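Local coordinates for hypothetical protein (Vibrio cholerae, PDB 1XPJ) that is of unknown function but, as a member of the haloacid dehalogenase-like superfamily, is probably a hydrolase, perhaps linked to capsular polysaccharide synthesis, at residues 4-8 against 9-13; 108-112 against 113-117. All blocks are in the same frame, centred on the assembly; numbering follows the deposited sequence. Where two conformers were deposited one is given.

Interaction 1. Residues 4-8 against 9-13; sequences LIVDL and DGTLT
Leu8 turns its carbonyl into the loop formed by Asp9 to Thr13, and three successive backbone amides close on that one oxygen. The main bond comes from Leu12 N, 2.9 Å from Leu8 O, with the donor tilted 23° from the carbonyl plane. Thr11 N and Thr13 N, each 3.3 Å from Leu8 O, add weak bonds to the same atom. One good bond and two weak ones on a single oxygen hold the tight turn that follows strand 3-6. A second clasp lies within the turn: Gly10 N donates to Thr13 OG1 (3.2 Å), while Gly10 has positive phi (94°), where a side chain would press on the preceding carbonyl oxygen.

The turn also sets two carboxylates on either side of a water molecule. This water accepts from Asp9 N at 3.0 Å and donates to Asp7 OD1 and Asp9 OD2, bridging two carboxylates that do not themselves touch. Asp9 OD1 has its own partner, a salt bridge to Arg49. Thr11 comes back against the strand end, its CB 3.4 Å from Asp7 O. With OG1 anti to the carbonyl carbon (chi1 -73°), its methyl CG2 is left to meet Val6 CG1 at 3.7 Å. Asp7, Asp9 and Thr11 match the DxDx(T/V) pattern of HAD enzymes, whose first aspartate is the usual nucleophile; the role here is inferred.

Strand 3-6 pairs with strand 42-47 on one side, and the sheet continues into a second subunit, while Val6 packs on Leu33 of helix 27-38 and Thr11 on Pro104 of helix 104-109.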
ATOM      1  N   LEU A   4     -15.257 -11.996   3.011  1.00 21.64           N
ATOM      2  CA  LEU A   4     -14.266 -13.008   3.285  1.00 21.28           C
ATOM      3  C   LEU A   4     -12.964 -12.515   2.693  1.00 21.77           C
ATOM      4  O   LEU A   4     -12.909 -12.100   1.520  1.00 21.58           O
ATOM      5  CB  LEU A   4     -14.640 -14.357   2.675  1.00 20.88           C
ATOM      6  CG  LEU A   4     -15.951 -15.005   3.111  1.00 21.49           C
ATOM      7  CD1 LEU A   4     -16.102 -16.385   2.478  1.00 19.29           C
ATOM      8  CD2 LEU A   4     -16.064 -15.064   4.654  1.00 19.54           C
ATOM      9  N   ILE A   5     -11.923 -12.544   3.526  1.00 21.88           N
ATOM     10  CA  ILE A   5     -10.569 -12.282   3.088  1.00 21.84           C
ATOM     11  C   ILE A   5      -9.863 -13.640   2.970  1.00 22.40           C
ATOM     12  O   ILE A   5      -9.610 -14.326   3.976  1.00 21.70           O
ATOM     13  CB  ILE A   5      -9.860 -11.307   4.068  1.00 21.78           C
ATOM     14  CG1 ILE A   5     -10.783 -10.136   4.431  1.00 22.38           C
ATOM     15  CG2 ILE A   5      -8.514 -10.809   3.502  1.00 22.04           C
ATOM     16  CD1 ILE A   5     -11.241  -9.285   3.244  1.00 22.36           C
ATOM     17  N   VAL A   6      -9.554 -14.014   1.728  1.00 22.57           N
ATOM     18  CA  VAL A   6      -9.127 -15.370   1.404  1.00 23.40           C
ATOM     19  C   VAL A   6      -7.715 -15.407   0.840  1.00 24.37           C
ATOM     20  O   VAL A   6      -7.423 -14.776  -0.196  1.00 25.02           O
ATOM     21  CB  VAL A   6     -10.059 -16.012   0.348  1.00 23.38           C
ATOM     22  CG1 VAL A   6      -9.760 -17.504   0.202  1.00 21.64           C
ATOM     23  CG2 VAL A   6     -11.539 -15.749   0.695  1.00 23.62           C
ATOM     24  N   ASP A   7      -6.851 -16.157   1.513  1.00 24.27           N
ATOM     25  CA  ASP A   7      -5.495 -16.410   1.047  1.00 24.80           C
ATOM     26  C   ASP A   7      -5.577 -17.252  -0.242  1.00 25.57           C
ATOM     27  O   ASP A   7      -6.623 -17.851  -0.537  1.00 25.92           O
ATOM     28  CB  ASP A   7      -4.744 -17.150   2.150  1.00 24.85           C
ATOM     29  CG  ASP A   7      -3.256 -17.279   1.887  1.00 26.01           C
ATOM     30  OD1 ASP A   7      -2.624 -16.338   1.377  1.00 27.79           O
ATOM     31  OD2 ASP A   7      -2.620 -18.313   2.193  1.00 30.58           O
ATOM     32  N   LEU A   8      -4.495 -17.299  -1.022  1.00 25.10           N
ATOM     33  CA  LEU A   8      -4.567 -17.988  -2.301  1.00 24.38           C
ATOM     34  C   LEU A   8      -3.859 -19.340  -2.250  1.00 24.50           C
ATOM     35  O   LEU A   8      -4.524 -20.367  -2.364  1.00 24.70           O
ATOM     36  CB  LEU A   8      -4.020 -17.089  -3.416  1.00 24.07           C
ATOM     37  CG  LEU A   8      -3.808 -17.590  -4.846  1.00 23.76           C
ATOM     38  CD1 LEU A   8      -5.098 -18.093  -5.484  1.00 23.30           C
ATOM     39  CD2 LEU A   8      -3.229 -16.433  -5.660  1.00 22.07           C
ATOM     40  N   ASP A   9      -2.531 -19.327  -2.075  1.00 24.10           N
ATOM     41  CA  ASP A   9      -1.716 -20.534  -2.072  1.00 24.17           C
ATOM     42  C   ASP A   9      -1.898 -21.349  -0.790  1.00 24.22           C
ATOM     43  O   ASP A   9      -1.598 -20.874   0.307  1.00 24.74           O
ATOM     44  CB  ASP A   9      -0.228 -20.184  -2.261  1.00 24.58           C
ATOM     45  CG  ASP A   9       0.053 -19.481  -3.589  1.00 24.30           C
ATOM     46  OD1 ASP A   9      -0.235 -20.057  -4.650  1.00 24.82           O
ATOM     47  OD2 ASP A   9       0.563 -18.349  -3.677  1.00 24.37           O
ATOM     48  N   GLY A  10      -2.377 -22.579  -0.931  1.00 24.02           N
ATOM     49  CA  GLY A  10      -2.616 -23.438   0.212  1.00 23.58           C
ATOM     50  C   GLY A  10      -4.048 -23.378   0.719  1.00 23.68           C
ATOM     51  O   GLY A  10      -4.471 -24.254   1.473  1.00 23.27           O
ATOM     52  N   THR A  11      -4.786 -22.346   0.312  1.00 23.37           N
ATOM     53  CA  THR A  11      -6.178 -22.181   0.725  1.00 24.16           C
ATOM     54  C   THR A  11      -7.076 -22.500  -0.445  1.00 24.06           C
ATOM     55  O   THR A  11      -7.970 -23.334  -0.331  1.00 24.59           O
ATOM     56  CB  THR A  11      -6.435 -20.730   1.201  1.00 24.39           C
ATOM     57  OG1 THR A  11      -5.820 -20.549   2.474  1.00 25.96           O
ATOM     58  CG2 THR A  11      -7.924 -20.480   1.496  1.00 24.82           C
ATOM     59  N   LEU A  12      -6.839 -21.832  -1.573  1.00 23.55           N
ATOM     60  CA  LEU A  12      -7.566 -22.135  -2.797  1.00 23.31           C
ATOM     61  C   LEU A  12      -6.809 -23.154  -3.666  1.00 23.34           C
ATOM     62  O   LEU A  12      -7.387 -23.720  -4.592  1.00 23.40           O
ATOM     63  CB  LEU A  12      -7.857 -20.851  -3.571  1.00 23.10           C
ATOM     64  CG  LEU A  12      -9.171 -20.109  -3.307  0.50 23.43           C
ATOM     65  CD1 LEU A  12      -9.799 -20.467  -1.971  0.50 23.84           C
ATOM     66  CD2 LEU A  12      -8.985 -18.600  -3.417  0.50 23.62           C
ATOM     67  N   THR A  13      -5.528 -23.391  -3.346  1.00 22.96           N
ATOM     68  CA  THR A  13      -4.676 -24.315  -4.100  1.00 22.76           C
ATOM     69  C   THR A  13      -4.110 -25.433  -3.214  1.00 22.46           C
ATOM     70  O   THR A  13      -3.965 -25.260  -1.996  1.00 22.29           O
ATOM     71  CB  THR A  13      -3.504 -23.578  -4.864  1.00 22.99           C
ATOM     72  OG1 THR A  13      -2.367 -23.425  -4.004  1.00 22.55           O
ATOM     73  CG2 THR A  13      -3.863 -22.134  -5.263  1.00 23.02           C
TER
HETATM   74  O   HOH W   1      -1.062 -16.878  -1.318  1.00 37.29           O

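Interaction 2. Residues 108-112 against 113-117; sequences ASMNL and EEIHQ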
ATOM      1  N   ALA A 108     -14.252 -25.291   5.202  1.00 20.26           N
ATOM      2  CA  ALA A 108     -14.876 -26.253   4.301  1.00 20.82           C
ATOM      3  C   ALA A 108     -15.877 -27.139   5.027  1.00 21.29           C
ATOM      4  O   ALA A 108     -16.856 -27.576   4.427  1.00 21.58           O
ATOM      5  CB  ALA A 108     -13.809 -27.117   3.620  1.00 20.53           C
ATOM      6  N   SER A 109     -15.632 -27.398   6.309  1.00 21.92           N
ATOM      7  CA  SER A 109     -16.395 -28.405   7.039  1.00 22.86           C
ATOM      8  C   SER A 109     -17.407 -27.852   8.052  1.00 23.19           C
ATOM      9  O   SER A 109     -18.178 -28.611   8.631  1.00 23.33           O
ATOM     10  CB  SER A 109     -15.436 -29.367   7.737  1.00 23.06           C
ATOM     11  OG  SER A 109     -14.720 -28.680   8.747  1.00 23.89           O
ATOM     12  N   MET A 110     -17.408 -26.539   8.268  1.00 23.67           N
ATOM     13  CA  MET A 110     -18.326 -25.926   9.228  1.00 23.42           C
ATOM     14  C   MET A 110     -19.287 -24.966   8.541  1.00 23.15           C
ATOM     15  O   MET A 110     -18.924 -24.349   7.540  1.00 22.74           O
ATOM     16  CB  MET A 110     -17.574 -25.154  10.310  1.00 23.63           C
ATOM     17  CG  MET A 110     -16.626 -25.976  11.190  1.00 23.77           C
ATOM     18  SD  MET A 110     -15.603 -24.868  12.172  1.00 25.81           S
ATOM     19  CE  MET A 110     -14.348 -26.032  12.695  1.00 23.46           C
ATOM     20  N   ASN A 111     -20.497 -24.843   9.096  1.00 22.90           N
ATOM     21  CA  ASN A 111     -21.456 -23.821   8.666  1.00 23.00           C
ATOM     22  C   ASN A 111     -21.209 -22.475   9.347  1.00 23.15           C
ATOM     23  O   ASN A 111     -20.364 -22.372  10.247  1.00 23.32           O
ATOM     24  CB  ASN A 111     -22.918 -24.278   8.842  1.00 23.23           C
ATOM     25  CG  ASN A 111     -23.280 -24.620  10.295  1.00 23.48           C
ATOM     26  OD1 ASN A 111     -23.009 -23.850  11.225  1.00 23.96           O
ATOM     27  ND2 ASN A 111     -23.916 -25.773  10.483  1.00 22.43           N
ATOM     28  N   LEU A 112     -21.941 -21.450   8.909  1.00 23.18           N
ATOM     29  CA  LEU A 112     -21.791 -20.090   9.430  1.00 23.25           C
ATOM     30  C   LEU A 112     -22.006 -20.013  10.940  1.00 23.09           C
ATOM     31  O   LEU A 112     -21.197 -19.399  11.642  1.00 23.17           O
ATOM     32  CB  LEU A 112     -22.708 -19.099   8.687  1.00 23.45           C
ATOM     33  CG  LEU A 112     -22.137 -17.730   8.271  0.50 23.50           C
ATOM     34  CD1 LEU A 112     -23.179 -16.632   8.454  0.50 23.81           C
ATOM     35  CD2 LEU A 112     -20.833 -17.350   8.990  0.50 23.17           C
ATOM     36  N   GLU A 113     -23.074 -20.643  11.429  1.00 22.86           N
ATOM     37  CA  GLU A 113     -23.342 -20.730  12.868  1.00 23.11           C
ATOM     38  C   GLU A 113     -22.122 -21.283  13.608  1.00 22.74           C
ATOM     39  O   GLU A 113     -21.688 -20.709  14.600  1.00 22.70           O
ATOM     40  CB  GLU A 113     -24.586 -21.586  13.152  1.00 23.13           C
ATOM     41  CG  GLU A 113     -25.131 -21.492  14.576  1.00 24.33           C
ATOM     42  CD  GLU A 113     -26.298 -22.448  14.852  1.00 26.28           C
ATOM     43  OE1 GLU A 113     -27.191 -22.603  13.979  1.00 26.82           O
ATOM     44  OE2 GLU A 113     -26.338 -23.046  15.955  1.00 26.58           O
ATOM     45  N   GLU A 114     -21.570 -22.382  13.095  1.00 22.74           N
ATOM     46  CA  GLU A 114     -20.379 -23.019  13.655  1.00 22.75           C
ATOM     47  C   GLU A 114     -19.132 -22.134  13.629  1.00 22.67           C
ATOM     48  O   GLU A 114     -18.368 -22.140  14.589  1.00 23.26           O
ATOM     49  CB  GLU A 114     -20.087 -24.339  12.940  1.00 22.76           C
ATOM     50  CG  GLU A 114     -20.944 -25.513  13.390  0.50 23.34           C
ATOM     51  CD  GLU A 114     -20.885 -26.687  12.424  0.50 24.13           C
ATOM     52  OE1 GLU A 114     -21.962 -27.146  11.985  0.50 23.96           O
ATOM     53  OE2 GLU A 114     -19.767 -27.158  12.106  0.50 24.55           O
ATOM     54  N   ILE A 115     -18.921 -21.386  12.541  1.00 22.44           N
ATOM     55  CA  ILE A 115     -17.787 -20.467  12.445  1.00 22.25           C
ATOM     56  C   ILE A 115     -17.951 -19.362  13.491  1.00 22.05           C
ATOM     57  O   ILE A 115     -17.001 -19.011  14.202  1.00 21.71           O
ATOM     58  CB  ILE A 115     -17.663 -19.841  11.018  1.00 22.21           C
ATOM     59  CG1 ILE A 115     -17.513 -20.908   9.928  1.00 22.71           C
ATOM     60  CG2 ILE A 115     -16.511 -18.842  10.953  1.00 22.17           C
ATOM     61  CD1 ILE A 115     -16.184 -21.624   9.910  1.00 23.66           C
ATOM     62  N   HIS A 116     -19.168 -18.830  13.567  1.00 22.00           N
ATOM     63  CA  HIS A 116     -19.529 -17.797  14.529  1.00 22.39           C
ATOM     64  C   HIS A 116     -19.225 -18.237  15.953  1.00 22.16           C
ATOM     65  O   HIS A 116     -18.804 -17.423  16.769  1.00 22.05           O
ATOM     66  CB  HIS A 116     -21.014 -17.440  14.389  1.00 22.59           C
ATOM     67  CG  HIS A 116     -21.276 -16.293  13.461  1.00 24.45           C
ATOM     68  ND1 HIS A 116     -22.550 -15.831  13.184  1.00 26.78           N
ATOM     69  CD2 HIS A 116     -20.429 -15.506  12.751  1.00 25.37           C
ATOM     70  CE1 HIS A 116     -22.475 -14.812  12.345  1.00 27.34           C
ATOM     71  NE2 HIS A 116     -21.199 -14.595  12.067  1.00 27.43           N
ATOM     72  N   GLN A 117     -19.427 -19.529  16.233  1.00 22.32           N
ATOM     73  CA  GLN A 117     -19.177 -20.115  17.559  1.00 22.57           C
ATOM     74  C   GLN A 117     -17.699 -20.160  17.927  1.00 22.49           C
ATOM     75  O   GLN A 117     -17.360 -19.919  19.081  1.00 22.09           O
ATOM     76  CB  GLN A 117     -19.792 -21.518  17.687  1.00 22.62           C
ATOM     77  CG  GLN A 117     -21.235 -21.534  18.203  1.00 23.74           C
ATOM     78  CD  GLN A 117     -22.083 -22.644  17.574  1.00 25.36           C
ATOM     79  OE1 GLN A 117     -21.556 -23.674  17.141  1.00 25.88           O
ATOM     80  NE2 GLN A 117     -23.395 -22.435  17.530  1.00 25.77           N
TER
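The amide of Asn111 crosses the carboxylate of Glu114 at a steep angle, their planes 70° apart, and Leu112 CD2 lies over one face of the His116 ring, offset toward its rim. Both meetings are doubtful in detail, because Glu114 and Leu112 each adopt two conformations. The firmer feature is an asparagine N-cap: Asn111 stands just before helix 112-120, and its OD1 accepts from Glu114 N at 2.8 Å, the N-H pointing at the oxygen with an angle of 162°. The cap depends on chi1 near 60°, which tucks CG between the backbone N and the carbonyl carbon and folds OD1 back over the start of the helix.

Behind the cap, regular helical bonding takes over. Ile115 N donates to Asn111 O and His116 N to Leu112 O, each at 2.9 Å. Asn111 thus serves the new helix twice, once through its side chain and once through its backbone.

Met110, the first residue to depart from helical angles after helix 104-109, carries the chain round the corner between the two helices. The buried Ile115 packs on Tyr36 of helix 27-38 and on Phe95 of the second subunit. Its CG1 is anti to the carbonyl carbon, and the Ile115 and Met110 side chains cross at about a right angle, with Ile115 CD1 3.8 Å from Met110 CB.

Interaction 1 is buried close to the centre of the folded chain, whereas interaction 2 lies at the surface; their centres are 17 Å apart, and their nearest atoms, about 7 Å apart, do not touch. Both are short local turns that finish one element and lead into what follows, but the means differ. After strand 3-6 a single backbone oxygen gathers several amides in a turn that carries two acidic side chains, whereas between helices 104-109 and 112-120 a side-chain oxygen starts a new run of helical bonds. Helix 27-38 touches both, Leu33 meeting Val6 and Tyr36 meeting Ile115, and both adjoin the second subunit.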